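Local coordinates for protein CopN (Chlamydia pneumoniae, PDB 4NRH) that binds the chaperone Scc3 and probably acts as a gatekeeper of type III secretion that directs translocator secretion, at residues A[126-131]-A[160-165]. Residues are numbered along the deposited sequence; the frame is centred on the assembly and turned at random.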
loop_
_atom_site.group_PDB
_atom_site.type_symbol
_atom_site.label_atom_id
_atom_site.label_comp_id
_atom_site.label_asym_id
_atom_site.label_seq_id
_atom_site.Cartn_x
_atom_site.Cartn_y
_atom_site.Cartn_z
ATOM N N ARG A 126 15.676 3.290 15.907
ATOM C CA ARG A 126 16.217 4.516 15.324
ATOM C C ARG A 126 17.384 4.208 14.395
ATOM O O ARG A 126 17.546 4.843 13.353
ATOM C CB ARG A 126 16.661 5.494 16.414
ATOM C CG ARG A 126 15.523 6.052 17.242
ATOM C CD ARG A 126 15.971 7.221 18.105
ATOM N NE ARG A 126 16.987 6.852 19.088
ATOM C CZ ARG A 126 16.715 6.392 20.305
ATOM N NH1 ARG A 126 15.456 6.232 20.688
ATOM N NH2 ARG A 126 17.701 6.086 21.138
ATOM N N SER A 127 18.199 3.232 14.782
ATOM C CA SER A 127 19.298 2.779 13.942
ATOM C C SER A 127 18.770 2.199 12.631
ATOM O O SER A 127 19.303 2.482 11.558
ATOM C CB SER A 127 20.146 1.742 14.680
ATOM O OG SER A 127 21.199 1.268 13.859
ATOM N N LEU A 128 17.723 1.384 12.729
ATOM C CA LEU A 128 17.076 0.821 11.548
ATOM C C LEU A 128 16.498 1.900 10.637
ATOM O O LEU A 128 16.709 1.873 9.424
ATOM C CB LEU A 128 15.971 -0.154 11.952
ATOM C CG LEU A 128 15.160 -0.696 10.774
ATOM C CD1 LEU A 128 15.983 -1.690 9.966
ATOM C CD2 LEU A 128 13.865 -1.324 11.248
ATOM N N TYR A 129 15.761 2.841 11.224
ATOM C CA TYR A 129 15.174 3.939 10.461
ATOM C C TYR A 129 16.241 4.717 9.699
ATOM O O TYR A 129 16.070 5.033 8.521
ATOM C CB TYR A 129 14.394 4.889 11.374
ATOM C CG TYR A 129 13.762 6.041 10.624
ATOM C CD1 TYR A 129 12.551 5.883 9.966
ATOM C CD2 TYR A 129 14.385 7.282 10.562
ATOM C CE1 TYR A 129 11.973 6.929 9.273
ATOM C CE2 TYR A 129 13.815 8.334 9.872
ATOM C CZ TYR A 129 12.610 8.152 9.229
ATOM O OH TYR A 129 12.037 9.195 8.540
ATOM N N LEU A 130 17.337 5.029 10.384
ATOM C CA LEU A 130 18.450 5.746 9.774
ATOM C C LEU A 130 19.042 4.958 8.609
ATOM O O LEU A 130 19.378 5.528 7.573
ATOM C CB LEU A 130 19.530 6.049 10.816
ATOM C CG LEU A 130 19.560 7.484 11.349
ATOM C CD1 LEU A 130 18.168 7.950 11.748
ATOM C CD2 LEU A 130 20.524 7.605 12.518
ATOM N N GLU A 131 19.176 3.647 8.788
ATOM C CA GLU A 131 19.698 2.782 7.734
ATOM C C GLU A 131 18.750 2.699 6.539
ATOM O O GLU A 131 19.178 2.786 5.389
ATOM C CB GLU A 131 19.971 1.377 8.276
ATOM C CG GLU A 131 20.457 0.398 7.218
ATOM C CD GLU A 131 20.728 -0.987 7.775
ATOM O OE1 GLU A 131 20.521 -1.194 8.990
ATOM O OE2 GLU A 131 21.147 -1.868 6.996
ATOM N N SER A 160 5.198 -0.179 10.289
ATOM C CA SER A 160 4.386 0.967 10.681
ATOM C C SER A 160 5.245 2.058 11.318
ATOM O O SER A 160 5.004 3.247 11.108
ATOM C CB SER A 160 3.278 0.539 11.646
ATOM O OG SER A 160 2.364 -0.338 11.012
ATOM N N PHE A 161 6.236 1.648 12.104
ATOM C CA PHE A 161 7.185 2.591 12.688
ATOM C C PHE A 161 7.939 3.343 11.598
ATOM O O PHE A 161 8.142 4.553 11.692
ATOM C CB PHE A 161 8.176 1.878 13.608
ATOM C CG PHE A 161 9.385 2.705 13.942
ATOM C CD1 PHE A 161 9.272 3.815 14.762
ATOM C CD2 PHE A 161 10.629 2.382 13.428
ATOM C CE1 PHE A 161 10.379 4.585 15.067
ATOM C CE2 PHE A 161 11.741 3.147 13.729
ATOM C CZ PHE A 161 11.615 4.249 14.552
ATOM N N LEU A 162 8.355 2.610 10.569
ATOM C CA LEU A 162 9.083 3.189 9.448
ATOM C C LEU A 162 8.228 4.223 8.721
ATOM O O LEU A 162 8.710 5.297 8.364
ATOM C CB LEU A 162 9.527 2.095 8.476
ATOM C CG LEU A 162 10.602 1.131 8.982
ATOM C CD1 LEU A 162 10.963 0.115 7.907
ATOM C CD2 LEU A 162 11.838 1.888 9.447
ATOM N N MET A 163 6.958 3.888 8.509
ATOM C CA MET A 163 6.017 4.790 7.853
ATOM C C MET A 163 5.779 6.042 8.689
ATOM O O MET A 163 5.705 7.150 8.158
ATOM C CB MET A 163 4.688 4.083 7.586
ATOM C CG MET A 163 4.769 2.975 6.553
ATOM S SD MET A 163 5.076 3.605 4.892
ATOM C CE MET A 163 3.587 4.561 4.613
ATOM N N LYS A 164 5.657 5.854 10.000
ATOM C CA LYS A 164 5.427 6.964 10.918
ATOM C C LYS A 164 6.617 7.921 10.918
ATOM O O LYS A 164 6.447 9.141 10.908
ATOM C CB LYS A 164 5.163 6.442 12.331
ATOM C CG LYS A 164 5.113 7.522 13.400
ATOM C CD LYS A 164 3.869 8.382 13.260
ATOM C CE LYS A 164 3.793 9.428 14.359
ATOM N NZ LYS A 164 2.571 10.269 14.238
ATOM N N GLY A 165 7.820 7.354 10.929
ATOM C CA GLY A 165 9.039 8.138 10.875
ATOM C C GLY A 165 9.174 8.927 9.586
ATOM O O GLY A 165 9.558 10.096 9.605
#
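Tyr129 of helix 122-133 meets Phe161, Leu162 and Gly165 of helix 152-172 in a buried, largely apolar helix-helix contact near the middle of this elongated, all-helical chain; segment 126-131 falls within the range of the HrpJ-like domain. The short axes pass 10.4 Å apart with a crossing angle of -64°, and the backbones come nearest at Tyr129 and Leu162. A chi1 of -180° sets Tyr129 CG anti to the backbone N, and the ring beyond it extends to the second helix. At Gly165, which has no side chain, the ring comes directly against the main chain, with Tyr129 CE1 3.6 Å from Gly165 CA. The hydroxyl goes on to the same residue, Tyr129 OH lying 2.8 Å from Gly165 O. Leu162 O approaches the ring edge in plane, 3.8 Å from Tyr129 CE1. The Leu162 and Tyr129 side chains run alongside one another in opposing senses, and Leu162 CD2 sits 4.1 Å from Tyr129 CD1. Leu162 CD2 also meets Leu128 CD2, at 4.2 Å. Nearer the start of segment 126-131, Phe161 brings CE2 to 4.0 Å from Tyr129 CB. Ile107 touches both aromatic side chains, and Met145 of helix 139-149 packs on Leu128. Arg126 directs its guanidinium elsewhere, to a salt bridge with Glu28. The crossing thus combines apolar side-chain contacts with an aromatic ring set against glycine backbone, and its tyrosine hydroxyl lies beside a main-chain carbonyl in a buried interior.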